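Local atomic coordinates of flap endonuclease 1 (Methanocaldococcus jannaschii, PDB entry 1A76), a protein that cleaves 5'-overhanging flaps and acts as a 5'-3' exonuclease on DNA during replication and repair, using magnesium ions and stimulated by PCNA. Residues I76-G81 / P145-P150; T223-G228 / D259-I264; Q172-L177 / E196-N201; I215-F220 / K236-L241. All blocks are in the same frame, centred on the assembly; numbering follows the deposited sequence.

Interaction 1: residues I76-G81 / P145-P150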
loop_
_atom_site.group_PDB
_atom_site.type_symbol
_atom_site.label_atom_id
_atom_site.label_comp_id
_atom_site.label_asym_id
_atom_site.label_seq_id
_atom_site.Cartn_x
_atom_site.Cartn_y
_atom_site.Cartn_z
ATOM N N ILE A 76 11.877 2.763 -0.543
ATOM C CA ILE A 76 11.809 2.651 0.896
ATOM C C ILE A 76 10.424 2.039 1.073
ATOM O O ILE A 76 9.433 2.559 0.551
ATOM C CB ILE A 76 11.918 4.026 1.613
ATOM C CG1 ILE A 76 11.726 3.820 3.117
ATOM C CG2 ILE A 76 10.900 5.014 1.045
ATOM C CD1 ILE A 76 12.613 4.690 3.988
ATOM N N TRP A 77 10.365 0.913 1.777
ATOM C CA TRP A 77 9.109 0.215 1.993
ATOM C C TRP A 77 8.346 0.769 3.192
ATOM O O TRP A 77 8.913 1.004 4.261
ATOM C CB TRP A 77 9.380 -1.284 2.180
ATOM C CG TRP A 77 9.702 -1.977 0.895
ATOM C CD1 TRP A 77 10.851 -1.858 0.158
ATOM C CD2 TRP A 77 8.853 -2.876 0.171
ATOM N NE1 TRP A 77 10.763 -2.626 -0.974
ATOM C CE2 TRP A 77 9.551 -3.262 -0.993
ATOM C CE3 TRP A 77 7.566 -3.393 0.394
ATOM C CZ2 TRP A 77 9.007 -4.147 -1.938
ATOM C CZ3 TRP A 77 7.025 -4.266 -0.542
ATOM C CH2 TRP A 77 7.747 -4.637 -1.695
ATOM N N VAL A 78 7.052 0.982 3.005
ATOM C CA VAL A 78 6.215 1.505 4.070
ATOM C C VAL A 78 5.127 0.513 4.441
ATOM O O VAL A 78 4.286 0.134 3.615
ATOM C CB VAL A 78 5.565 2.841 3.665
ATOM C CG1 VAL A 78 4.916 3.479 4.866
ATOM C CG2 VAL A 78 6.605 3.773 3.096
ATOM N N PHE A 79 5.141 0.096 5.705
ATOM C CA PHE A 79 4.165 -0.856 6.185
ATOM C C PHE A 79 3.128 -0.194 7.078
ATOM O O PHE A 79 3.329 0.924 7.547
ATOM C CB PHE A 79 4.888 -1.999 6.890
ATOM C CG PHE A 79 5.720 -2.839 5.955
ATOM C CD1 PHE A 79 5.141 -3.896 5.244
ATOM C CD2 PHE A 79 7.072 -2.559 5.762
ATOM C CE1 PHE A 79 5.897 -4.662 4.353
ATOM C CE2 PHE A 79 7.841 -3.315 4.875
ATOM C CZ PHE A 79 7.255 -4.368 4.168
ATOM N N ASP A 80 2.008 -0.881 7.278
ATOM C CA ASP A 80 0.906 -0.360 8.082
ATOM C C ASP A 80 1.185 -0.409 9.575
ATOM O O ASP A 80 0.696 0.428 10.338
ATOM C CB ASP A 80 -0.376 -1.168 7.821
ATOM C CG ASP A 80 -1.073 -0.782 6.531
ATOM O OD1 ASP A 80 -0.727 0.250 5.942
ATOM O OD2 ASP A 80 -1.980 -1.517 6.099
ATOM N N GLY A 81 1.983 -1.381 10.000
ATOM C CA GLY A 81 2.220 -1.522 11.426
ATOM C C GLY A 81 0.904 -2.113 11.905
ATOM O O GLY A 81 0.108 -1.462 12.583
ATOM N N PRO A 145 15.662 -0.314 3.436
ATOM C CA PRO A 145 14.922 0.324 4.528
ATOM C C PRO A 145 13.403 0.291 4.432
ATOM O O PRO A 145 12.829 0.378 3.342
ATOM C CB PRO A 145 15.456 1.752 4.519
ATOM C CG PRO A 145 15.771 1.994 3.073
ATOM C CD PRO A 145 16.277 0.683 2.540
ATOM N N TYR A 146 12.761 0.162 5.586
ATOM C CA TYR A 146 11.312 0.161 5.655
ATOM C C TYR A 146 10.853 0.986 6.840
ATOM O O TYR A 146 11.627 1.260 7.750
ATOM C CB TYR A 146 10.745 -1.269 5.748
ATOM C CG TYR A 146 11.021 -2.050 7.026
ATOM C CD1 TYR A 146 10.251 -1.858 8.181
ATOM C CD2 TYR A 146 12.011 -3.037 7.054
ATOM C CE1 TYR A 146 10.461 -2.636 9.334
ATOM C CE2 TYR A 146 12.226 -3.815 8.193
ATOM C CZ TYR A 146 11.451 -3.613 9.323
ATOM O OH TYR A 146 11.673 -4.395 10.433
ATOM N N VAL A 147 9.598 1.412 6.797
ATOM C CA VAL A 147 9.006 2.188 7.870
ATOM C C VAL A 147 7.737 1.486 8.294
ATOM O O VAL A 147 7.041 0.895 7.476
ATOM C CB VAL A 147 8.582 3.612 7.425
ATOM C CG1 VAL A 147 8.601 4.561 8.639
ATOM C CG2 VAL A 147 9.464 4.115 6.322
ATOM N N GLU A 148 7.453 1.526 9.585
ATOM C CA GLU A 148 6.229 0.955 10.095
ATOM C C GLU A 148 5.441 2.208 10.468
ATOM O O GLU A 148 5.723 2.869 11.465
ATOM C CB GLU A 148 6.537 0.065 11.301
ATOM C CG GLU A 148 7.671 -0.910 10.996
ATOM C CD GLU A 148 7.984 -1.861 12.134
ATOM O OE1 GLU A 148 7.378 -2.951 12.173
ATOM O OE2 GLU A 148 8.845 -1.524 12.979
ATOM N N ALA A 149 4.490 2.567 9.615
ATOM C CA ALA A 149 3.678 3.752 9.839
ATOM C C ALA A 149 2.856 3.651 11.121
ATOM O O ALA A 149 2.557 2.554 11.590
ATOM C CB ALA A 149 2.744 3.971 8.646
ATOM N N PRO A 150 2.501 4.806 11.714
ATOM C CA PRO A 150 1.696 4.834 12.941
ATOM C C PRO A 150 0.361 4.140 12.676
ATOM O O PRO A 150 -0.203 3.496 13.551
ATOM C CB PRO A 150 1.506 6.323 13.226
ATOM C CG PRO A 150 2.571 7.017 12.448
ATOM C CD PRO A 150 2.872 6.161 11.260
#

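Interaction 2: residues T223-G228 / D259-I264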
loop_
_atom_site.group_PDB
_atom_site.type_symbol
_atom_site.label_atom_id
_atom_site.label_comp_id
_atom_site.label_asym_id
_atom_site.label_seq_id
_atom_site.Cartn_x
_atom_site.Cartn_y
_atom_site.Cartn_z
ATOM N N THR A 223 -15.227 5.367 0.258
ATOM C CA THR A 223 -13.841 5.110 0.665
ATOM C C THR A 223 -13.806 3.852 1.541
ATOM O O THR A 223 -14.823 3.181 1.720
ATOM C CB THR A 223 -13.234 6.312 1.475
ATOM O OG1 THR A 223 -13.853 6.399 2.762
ATOM C CG2 THR A 223 -13.443 7.632 0.741
ATOM N N ASP A 224 -12.636 3.515 2.071
ATOM C CA ASP A 224 -12.524 2.349 2.941
ATOM C C ASP A 224 -13.293 2.677 4.219
ATOM O O ASP A 224 -13.693 1.790 4.967
ATOM C CB ASP A 224 -11.055 2.073 3.301
ATOM C CG ASP A 224 -10.229 1.609 2.111
ATOM O OD1 ASP A 224 -10.753 0.861 1.260
ATOM O OD2 ASP A 224 -9.044 1.988 2.031
ATOM N N TYR A 225 -13.497 3.970 4.452
ATOM C CA TYR A 225 -14.192 4.458 5.637
ATOM C C TYR A 225 -15.706 4.576 5.510
ATOM O O TYR A 225 -16.399 4.782 6.501
ATOM C CB TYR A 225 -13.587 5.797 6.042
ATOM C CG TYR A 225 -12.100 5.685 6.262
ATOM C CD1 TYR A 225 -11.594 4.972 7.352
ATOM C CD2 TYR A 225 -11.196 6.240 5.358
ATOM C CE1 TYR A 225 -10.230 4.813 7.539
ATOM C CE2 TYR A 225 -9.818 6.085 5.536
ATOM C CZ TYR A 225 -9.345 5.369 6.631
ATOM O OH TYR A 225 -7.989 5.215 6.830
ATOM N N ASN A 226 -16.218 4.465 4.290
ATOM C CA ASN A 226 -17.660 4.517 4.072
ATOM C C ASN A 226 -17.969 3.693 2.820
ATOM O O ASN A 226 -18.349 4.221 1.778
ATOM C CB ASN A 226 -18.152 5.976 3.954
ATOM C CG ASN A 226 -17.810 6.623 2.616
ATOM O OD1 ASN A 226 -18.688 6.828 1.778
ATOM N ND2 ASN A 226 -16.543 6.957 2.420
ATOM N N PRO A 227 -17.789 2.362 2.923
ATOM C CA PRO A 227 -18.036 1.444 1.806
ATOM C C PRO A 227 -19.416 1.638 1.191
ATOM O O PRO A 227 -20.405 1.803 1.901
ATOM C CB PRO A 227 -17.875 0.057 2.433
ATOM C CG PRO A 227 -17.032 0.262 3.619
ATOM C CD PRO A 227 -17.343 1.645 4.131
ATOM N N GLY A 228 -19.483 1.617 -0.134
ATOM C CA GLY A 228 -20.769 1.798 -0.780
ATOM C C GLY A 228 -21.059 3.256 -1.071
ATOM O O GLY A 228 -22.008 3.575 -1.782
ATOM N N ASP A 259 -17.123 14.444 8.738
ATOM C CA ASP A 259 -16.012 15.268 9.229
ATOM C C ASP A 259 -14.858 14.419 9.727
ATOM O O ASP A 259 -13.692 14.803 9.615
ATOM C CB ASP A 259 -16.470 16.169 10.371
ATOM C CG ASP A 259 -17.348 17.313 9.904
ATOM O OD1 ASP A 259 -17.204 17.741 8.741
ATOM O OD2 ASP A 259 -18.177 17.791 10.712
ATOM N N GLU A 260 -15.189 13.265 10.290
ATOM C CA GLU A 260 -14.188 12.354 10.808
ATOM C C GLU A 260 -13.390 11.736 9.658
ATOM O O GLU A 260 -12.169 11.618 9.735
ATOM C CB GLU A 260 -14.871 11.253 11.631
ATOM C CG GLU A 260 -15.364 11.698 13.016
ATOM C CD GLU A 260 -16.463 12.766 12.975
ATOM O OE1 GLU A 260 -17.347 12.730 12.085
ATOM O OE2 GLU A 260 -16.439 13.651 13.857
ATOM N N ILE A 261 -14.088 11.348 8.593
ATOM C CA ILE A 261 -13.447 10.737 7.434
ATOM C C ILE A 261 -12.476 11.735 6.805
ATOM O O ILE A 261 -11.345 11.380 6.459
ATOM C CB ILE A 261 -14.502 10.299 6.375
ATOM C CG1 ILE A 261 -15.404 9.211 6.957
ATOM C CG2 ILE A 261 -13.812 9.774 5.115
ATOM C CD1 ILE A 261 -16.713 9.058 6.213
ATOM N N LYS A 262 -12.929 12.979 6.668
ATOM C CA LYS A 262 -12.113 14.047 6.109
ATOM C C LYS A 262 -10.822 14.191 6.909
ATOM O O LYS A 262 -9.736 14.306 6.342
ATOM C CB LYS A 262 -12.882 15.375 6.146
ATOM C CG LYS A 262 -13.945 15.508 5.061
ATOM C CD LYS A 262 -14.472 16.934 4.957
ATOM C CE LYS A 262 -15.179 17.373 6.240
ATOM N NZ LYS A 262 -16.033 18.595 6.076
ATOM N N ARG A 263 -10.950 14.193 8.230
ATOM C CA ARG A 263 -9.792 14.336 9.100
ATOM C C ARG A 263 -8.791 13.195 8.930
ATOM O O ARG A 263 -7.598 13.387 9.137
ATOM C CB ARG A 263 -10.236 14.441 10.562
ATOM C CG ARG A 263 -10.108 15.855 11.120
ATOM C CD ARG A 263 -10.693 15.987 12.527
ATOM N NE ARG A 263 -12.155 16.056 12.532
ATOM C CZ ARG A 263 -12.860 17.169 12.347
ATOM N NH1 ARG A 263 -12.246 18.324 12.138
ATOM N NH2 ARG A 263 -14.185 17.124 12.379
ATOM N N ILE A 264 -9.278 12.015 8.549
ATOM C CA ILE A 264 -8.401 10.867 8.324
ATOM C C ILE A 264 -7.438 11.179 7.173
ATOM O O ILE A 264 -6.257 10.846 7.238
ATOM C CB ILE A 264 -9.205 9.582 7.962
ATOM C CG1 ILE A 264 -9.460 8.746 9.223
ATOM C CG2 ILE A 264 -8.422 8.738 6.936
ATOM C CD1 ILE A 264 -10.852 8.173 9.317
#

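Interaction 3: residues Q172-L177 / E196-N201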
loop_
_atom_site.group_PDB
_atom_site.type_symbol
_atom_site.label_atom_id
_atom_site.label_comp_id
_atom_site.label_asym_id
_atom_site.label_seq_id
_atom_site.Cartn_x
_atom_site.Cartn_y
_atom_site.Cartn_z
ATOM N N GLN A 172 -0.844 0.501 -6.545
ATOM C CA GLN A 172 -1.777 0.217 -7.633
ATOM C C GLN A 172 -3.055 1.032 -7.438
ATOM O O GLN A 172 -3.883 1.157 -8.352
ATOM C CB GLN A 172 -2.119 -1.271 -7.666
ATOM C CG GLN A 172 -0.969 -2.143 -8.127
ATOM C CD GLN A 172 -0.492 -1.760 -9.504
ATOM O OE1 GLN A 172 -1.191 -1.973 -10.493
ATOM N NE2 GLN A 172 0.690 -1.179 -9.580
ATOM N N ASP A 173 -3.199 1.585 -6.237
ATOM C CA ASP A 173 -4.360 2.389 -5.871
ATOM C C ASP A 173 -4.097 3.880 -6.084
ATOM O O ASP A 173 -2.948 4.334 -6.094
ATOM C CB ASP A 173 -4.720 2.153 -4.401
ATOM C CG ASP A 173 -5.350 0.796 -4.163
ATOM O OD1 ASP A 173 -5.619 0.069 -5.142
ATOM O OD2 ASP A 173 -5.579 0.456 -2.988
ATOM N N TYR A 174 -5.174 4.639 -6.239
ATOM C CA TYR A 174 -5.076 6.078 -6.454
ATOM C C TYR A 174 -5.227 6.852 -5.136
ATOM O O TYR A 174 -4.945 8.042 -5.068
ATOM C CB TYR A 174 -6.157 6.531 -7.447
ATOM C CG TYR A 174 -5.955 6.042 -8.863
ATOM C CD1 TYR A 174 -5.082 6.696 -9.730
ATOM C CD2 TYR A 174 -6.639 4.921 -9.342
ATOM C CE1 TYR A 174 -4.896 6.242 -11.041
ATOM C CE2 TYR A 174 -6.453 4.467 -10.654
ATOM C CZ TYR A 174 -5.587 5.129 -11.489
ATOM O OH TYR A 174 -5.403 4.686 -12.781
ATOM N N ASP A 175 -5.655 6.151 -4.095
ATOM C CA ASP A 175 -5.880 6.723 -2.772
ATOM C C ASP A 175 -4.795 7.630 -2.176
ATOM O O ASP A 175 -5.106 8.522 -1.395
ATOM C CB ASP A 175 -6.192 5.595 -1.792
ATOM C CG ASP A 175 -7.367 4.747 -2.241
ATOM O OD1 ASP A 175 -7.239 4.073 -3.285
ATOM O OD2 ASP A 175 -8.413 4.753 -1.555
ATOM N N ALA A 176 -3.532 7.411 -2.522
ATOM C CA ALA A 176 -2.455 8.251 -1.996
ATOM C C ALA A 176 -2.681 9.725 -2.347
ATOM O O ALA A 176 -2.221 10.626 -1.645
ATOM C CB ALA A 176 -1.115 7.791 -2.560
ATOM N N LEU A 177 -3.374 9.960 -3.453
ATOM C CA LEU A 177 -3.664 11.308 -3.913
ATOM C C LEU A 177 -4.525 12.027 -2.873
ATOM O O LEU A 177 -4.360 13.222 -2.632
ATOM C CB LEU A 177 -4.409 11.247 -5.256
ATOM C CG LEU A 177 -3.621 10.675 -6.445
ATOM C CD1 LEU A 177 -4.533 10.531 -7.653
ATOM C CD2 LEU A 177 -2.433 11.596 -6.781
ATOM N N GLU A 196 2.542 4.004 -14.798
ATOM C CA GLU A 196 1.636 5.130 -14.957
ATOM C C GLU A 196 1.832 6.166 -13.849
ATOM O O GLU A 196 1.772 5.848 -12.653
ATOM C CB GLU A 196 0.189 4.640 -14.952
ATOM C CG GLU A 196 -0.847 5.730 -14.647
ATOM C CD GLU A 196 -2.274 5.208 -14.728
ATOM O OE1 GLU A 196 -2.673 4.762 -15.817
ATOM O OE2 GLU A 196 -2.994 5.236 -13.706
ATOM N N LEU A 197 2.060 7.404 -14.259
ATOM C CA LEU A 197 2.259 8.478 -13.305
ATOM C C LEU A 197 1.028 9.372 -13.205
ATOM O O LEU A 197 0.430 9.756 -14.220
ATOM C CB LEU A 197 3.474 9.324 -13.710
ATOM C CG LEU A 197 3.707 10.602 -12.897
ATOM C CD1 LEU A 197 4.238 10.243 -11.525
ATOM C CD2 LEU A 197 4.669 11.512 -13.634
ATOM N N ILE A 198 0.652 9.681 -11.968
ATOM C CA ILE A 198 -0.473 10.569 -11.693
ATOM C C ILE A 198 0.097 11.712 -10.859
ATOM O O ILE A 198 0.647 11.486 -9.778
ATOM C CB ILE A 198 -1.606 9.883 -10.870
ATOM C CG1 ILE A 198 -2.177 8.678 -11.624
ATOM C CG2 ILE A 198 -2.743 10.891 -10.622
ATOM C CD1 ILE A 198 -1.729 7.335 -11.089
ATOM N N GLU A 199 0.002 12.932 -11.379
ATOM C CA GLU A 199 0.482 14.112 -10.658
ATOM C C GLU A 199 -0.730 14.832 -10.098
ATOM O O GLU A 199 -1.567 15.306 -10.861
ATOM C CB GLU A 199 1.248 15.066 -11.591
ATOM C CG GLU A 199 2.245 15.955 -10.851
ATOM C CD GLU A 199 2.629 17.215 -11.617
ATOM O OE1 GLU A 199 2.623 17.180 -12.866
ATOM O OE2 GLU A 199 2.944 18.239 -10.965
ATOM N N LEU A 200 -0.815 14.917 -8.774
ATOM C CA LEU A 200 -1.948 15.564 -8.099
ATOM C C LEU A 200 -2.236 16.982 -8.609
ATOM O O LEU A 200 -3.388 17.333 -8.862
ATOM C CB LEU A 200 -1.718 15.587 -6.584
ATOM C CG LEU A 200 -2.841 16.116 -5.663
ATOM C CD1 LEU A 200 -4.111 15.254 -5.791
ATOM C CD2 LEU A 200 -2.358 16.119 -4.210
ATOM N N ASN A 201 -1.192 17.790 -8.763
ATOM C CA ASN A 201 -1.364 19.147 -9.260
ATOM C C ASN A 201 -2.059 19.131 -10.612
ATOM O O ASN A 201 -2.928 19.952 -10.871
ATOM C CB ASN A 201 -0.019 19.863 -9.394
ATOM C CG ASN A 201 -0.181 21.363 -9.545
ATOM O OD1 ASN A 201 -0.723 22.028 -8.663
ATOM N ND2 ASN A 201 0.280 21.902 -10.665
#

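Interaction 4: residues I215-F220 / K236-L241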
loop_
_atom_site.group_PDB
_atom_site.type_symbol
_atom_site.label_atom_id
_atom_site.label_comp_id
_atom_site.label_asym_id
_atom_site.label_seq_id
_atom_site.Cartn_x
_atom_site.Cartn_y
_atom_site.Cartn_z
ATOM N N ILE A 215 -11.467 14.751 -2.372
ATOM C CA ILE A 215 -11.795 13.901 -1.230
ATOM C C ILE A 215 -13.329 13.739 -1.141
ATOM O O ILE A 215 -13.837 12.668 -0.817
ATOM C CB ILE A 215 -11.244 14.538 0.086
ATOM C CG1 ILE A 215 -9.721 14.412 0.122
ATOM C CG2 ILE A 215 -11.822 13.838 1.328
ATOM C CD1 ILE A 215 -9.050 15.306 1.155
ATOM N N ASP A 216 -14.064 14.805 -1.443
ATOM C CA ASP A 216 -15.519 14.740 -1.403
ATOM C C ASP A 216 -16.000 13.754 -2.479
ATOM O O ASP A 216 -16.842 12.899 -2.212
ATOM C CB ASP A 216 -16.119 16.134 -1.630
ATOM C CG ASP A 216 -16.114 16.995 -0.364
ATOM O OD1 ASP A 216 -15.778 16.485 0.725
ATOM O OD2 ASP A 216 -16.448 18.196 -0.462
ATOM N N ILE A 217 -15.446 13.867 -3.689
ATOM C CA ILE A 217 -15.798 12.969 -4.788
ATOM C C ILE A 217 -15.528 11.537 -4.309
ATOM O O ILE A 217 -16.354 10.645 -4.496
ATOM C CB ILE A 217 -14.943 13.249 -6.060
ATOM C CG1 ILE A 217 -15.348 14.584 -6.683
ATOM C CG2 ILE A 217 -15.145 12.133 -7.086
ATOM C CD1 ILE A 217 -14.319 15.141 -7.648
ATOM N N ALA A 218 -14.380 11.339 -3.665
ATOM C CA ALA A 218 -14.007 10.034 -3.139
ATOM C C ALA A 218 -15.034 9.539 -2.128
ATOM O O ALA A 218 -15.440 8.369 -2.148
ATOM C CB ALA A 218 -12.631 10.109 -2.483
ATOM N N ILE A 219 -15.449 10.426 -1.227
ATOM C CA ILE A 219 -16.424 10.048 -0.219
ATOM C C ILE A 219 -17.738 9.629 -0.887
ATOM O O ILE A 219 -18.324 8.621 -0.496
ATOM C CB ILE A 219 -16.635 11.193 0.802
ATOM C CG1 ILE A 219 -15.371 11.324 1.677
ATOM C CG2 ILE A 219 -17.831 10.904 1.695
ATOM C CD1 ILE A 219 -15.339 12.564 2.565
ATOM N N PHE A 220 -18.185 10.381 -1.895
ATOM C CA PHE A 220 -19.417 10.051 -2.634
ATOM C C PHE A 220 -19.313 8.662 -3.243
ATOM O O PHE A 220 -20.247 7.858 -3.175
ATOM C CB PHE A 220 -19.649 11.019 -3.805
ATOM C CG PHE A 220 -20.467 12.231 -3.453
ATOM C CD1 PHE A 220 -21.810 12.108 -3.110
ATOM C CD2 PHE A 220 -19.902 13.501 -3.508
ATOM C CE1 PHE A 220 -22.578 13.234 -2.830
ATOM C CE2 PHE A 220 -20.659 14.628 -3.231
ATOM C CZ PHE A 220 -22.006 14.493 -2.890
ATOM N N LYS A 236 -18.862 11.156 -12.093
ATOM C CA LYS A 236 -19.485 12.221 -12.866
ATOM C C LYS A 236 -20.503 13.017 -12.064
ATOM O O LYS A 236 -20.475 14.250 -12.063
ATOM C CB LYS A 236 -20.174 11.633 -14.110
ATOM C CG LYS A 236 -19.306 11.551 -15.355
ATOM C CD LYS A 236 -20.148 11.719 -16.626
ATOM C CE LYS A 236 -19.765 12.981 -17.395
ATOM N NZ LYS A 236 -20.894 13.953 -17.523
ATOM N N ARG A 237 -21.417 12.312 -11.396
ATOM C CA ARG A 237 -22.453 12.969 -10.605
ATOM C C ARG A 237 -21.875 13.677 -9.386
ATOM O O ARG A 237 -22.314 14.768 -9.020
ATOM C CB ARG A 237 -23.509 11.945 -10.162
ATOM C CG ARG A 237 -24.486 12.463 -9.112
ATOM C CD ARG A 237 -25.470 13.518 -9.662
ATOM N NE ARG A 237 -26.487 13.835 -8.657
ATOM C CZ ARG A 237 -27.053 15.027 -8.496
ATOM N NH1 ARG A 237 -26.713 16.049 -9.278
ATOM N NH2 ARG A 237 -27.945 15.203 -7.530
ATOM N N ALA A 238 -20.878 13.057 -8.768
ATOM C CA ALA A 238 -20.237 13.618 -7.589
ATOM C C ALA A 238 -19.461 14.884 -7.955
ATOM O O ALA A 238 -19.505 15.886 -7.235
ATOM C CB ALA A 238 -19.317 12.577 -6.972
ATOM N N TYR A 239 -18.766 14.832 -9.086
ATOM C CA TYR A 239 -17.984 15.968 -9.580
ATOM C C TYR A 239 -18.955 17.103 -9.925
ATOM O O TYR A 239 -18.649 18.280 -9.745
ATOM C CB TYR A 239 -17.202 15.537 -10.829
ATOM C CG TYR A 239 -16.444 16.642 -11.546
ATOM C CD1 TYR A 239 -15.268 17.175 -11.013
ATOM C CD2 TYR A 239 -16.887 17.127 -12.776
ATOM C CE1 TYR A 239 -14.547 18.165 -11.697
ATOM C CE2 TYR A 239 -16.176 18.115 -13.467
ATOM C CZ TYR A 239 -15.004 18.628 -12.926
ATOM O OH TYR A 239 -14.283 19.571 -13.642
ATOM N N GLU A 240 -20.142 16.729 -10.400
ATOM C CA GLU A 240 -21.174 17.696 -10.761
ATOM C C GLU A 240 -21.652 18.452 -9.520
ATOM O O GLU A 240 -21.833 19.670 -9.558
ATOM C CB GLU A 240 -22.336 16.954 -11.430
ATOM C CG GLU A 240 -23.587 17.768 -11.698
ATOM C CD GLU A 240 -24.608 16.962 -12.476
ATOM O OE1 GLU A 240 -25.336 16.184 -11.837
ATOM O OE2 GLU A 240 -24.672 17.093 -13.718
ATOM N N LEU A 241 -21.849 17.722 -8.421
ATOM C CA LEU A 241 -22.307 18.316 -7.164
ATOM C C LEU A 241 -21.203 19.173 -6.558
ATOM O O LEU A 241 -21.460 20.212 -5.959
ATOM C CB LEU A 241 -22.728 17.216 -6.171
ATOM C CG LEU A 241 -24.002 16.441 -6.541
ATOM C CD1 LEU A 241 -24.153 15.195 -5.656
ATOM C CD2 LEU A 241 -25.215 17.373 -6.413
#

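Interaction 1: residues I76-G81 / P145-P150
I76 reaches across to P145 and V147 with one branch. Its CB lies near the P145 carbonyl; CG1, set anti to the backbone N (chi1 176°), comes closer to that oxygen and touches V147 CG2 at 3.9 Å; CD1, the tip, lies between V147 CG2 and the P145 ring carbon CB. With an alanine here, V147 CG2 and the P145 ring would probably face a gap where that branch had packed. The backbones pair in parallel, W77 with Y146, V78 with V147 and F79 with E148; strand 146-148 is an outer edge of the mixed sheet in the PIN-type nuclease core and joins the I-domain to the N-domain. Four hydrogen bonds run along the pair; the one from F79 N to V147 O is 2.7 Å long and nearly straight at 174°. On the sheet face that carries W77, Y146 and F79, the edge of the F79 ring is turned to the face of Y146 in an offset T-shaped pair, centroids 5.7 Å apart and planes at 89°. F79 CE2 touches Y146 CB at 3.7 Å. Just past the strand end, D80, a predicted magnesium ligand, has its OD1 hydrogen-bonded by G153 N.

Interaction 2: residues T223-G228 / D259-I264
Y225 packs against I261 and I264 in an apolar contact between the loop that follows helix 211-221 and one side of helix 258-266, in the I-domain next to the metal site. No hydrogen bond crosses it. I264 does most of the work on the ring: its CD1 sits over one face, 3.9 Å from the centroid and 15° off the ring normal, a CH-pi contact displaced toward the rim. The other branch of the same residue, CG2, meets CE2, CZ and the hydroxyl at the far end of the Y225 ring. I261 takes the base of the tyrosine, its CG1 4.0 Å from Y225 CB, and its CD1 extends to N226 CB. The loop is a type I beta turn from T223 to N226, reinforced by an ST turn in which T223 OG1 accepts from Y225 N at 3.0 Å. Within this turn D224 gives its OD2 to a manganese ion, while Y225, the next residue, points its CB toward the helix. CG anti to the carbonyl carbon (chi1 -56°) turns the Y225 ring across I264, which meets it at a slant, and the hydroxyl ends in a weak hydrogen bond with E152, a ligand of the first magnesium site. R91 touches both Y225 and I264, and I219 of helix 211-221 packs on I261.

Interaction 3: residues Q172-L177 / E196-N201
Y174 and L177 pack against strand 196-199 and the first turn of helix 200-207, tying the loop after strand 168-170 to the antiparallel side of the mixed sheet in the I-domain. The loop also carries D173 and D175, predicted ligands of the second magnesium ion. The polar part lies at the tip of the tyrosine, where Y174 OH is 2.6 Å from E196 OE2. E196 CG, anti to the backbone N (chi1 161°) on an extended chain, carries the carboxylate there. K11 hydrogen-bonds the hydroxyl and forms a salt bridge to OE2, to which R186 adds a second. This positive charge is likely to keep the glutamate ionised. The apolar part begins on the same ring, with Y174 CE1 3.4 Å from I198 CD1 and I198 CG1 at the ring edge. A leucine in place of Y174 has no hydroxyl, and K11 would probably be left without that mate while I198 lost part of its packing. Further along, L177 and L200 run alongside one another head to tail, L177 CB 4.1 Å from L200 CD1. The other branch of I198 is pressed against L177, CG2 to CD1 at 3.5 Å, a close fit for two methyl groups.

Interaction 4: residues I215-F220 / K236-L241
The F220 ring has A238 CB and L241 CD1 set at a slant to it, whereas the Y239 ring receives I217 CD1 at its edge, close to the ring plane and 4.0 Å from Y239 CD1. Within helix 235-244, L241 CD2 lies over one face of the R237 guanidinium, near its rim, and E240, salt-bridged to R237 NH1 through OE1, lies at its edge. These groups belong to a helix pair, 211-221 with 235-244, in the helical part of the I-domain, where the family has its helix-three-turn-helix (H3TH) region. The short segments run at 137° to one another with axes 9.0 Å apart at closest approach. Near that point the small side chain of A238 points toward the other helix, and its methyl carbon lies 3.5 Å from F220 CB. I217 sends CG1, anti to the carbonyl carbon (chi1 -70°), along Y239, the two side chains running together in one direction. The tyrosine leads away from the contact, and its hydroxyl is hydrogen-bonded to the carbonyl of L207. Helix 247-254 adds A247, V250 and L251 around F220. The side chains of L241 and F220 cross at about a right angle, and L241 CD1 touches F220 CZ at 3.6 Å.

How the interactions relate
Interactions 2, 3 and 4 are buried, whereas interaction 1 is only partly buried, at an outer edge of the sheet. Interactions 1 and 3 reach that same sheet by different chemistry: parallel backbone hydrogen bonds in one, side chains laid on a strand in the other, with a charged group at one end. Interactions 2 and 4 are apolar and touch each other, since helix 211-221 of interaction 4 runs on into the turn of interaction 2, where T223 CG2 lies against the A218 carbonyl. D224 is a metal ligand in interaction 2, and D80, D173 and D175 are predicted ones in interactions 1 and 3, while interaction 4, centred about 23 Å from the chain centre, is purely helix packing.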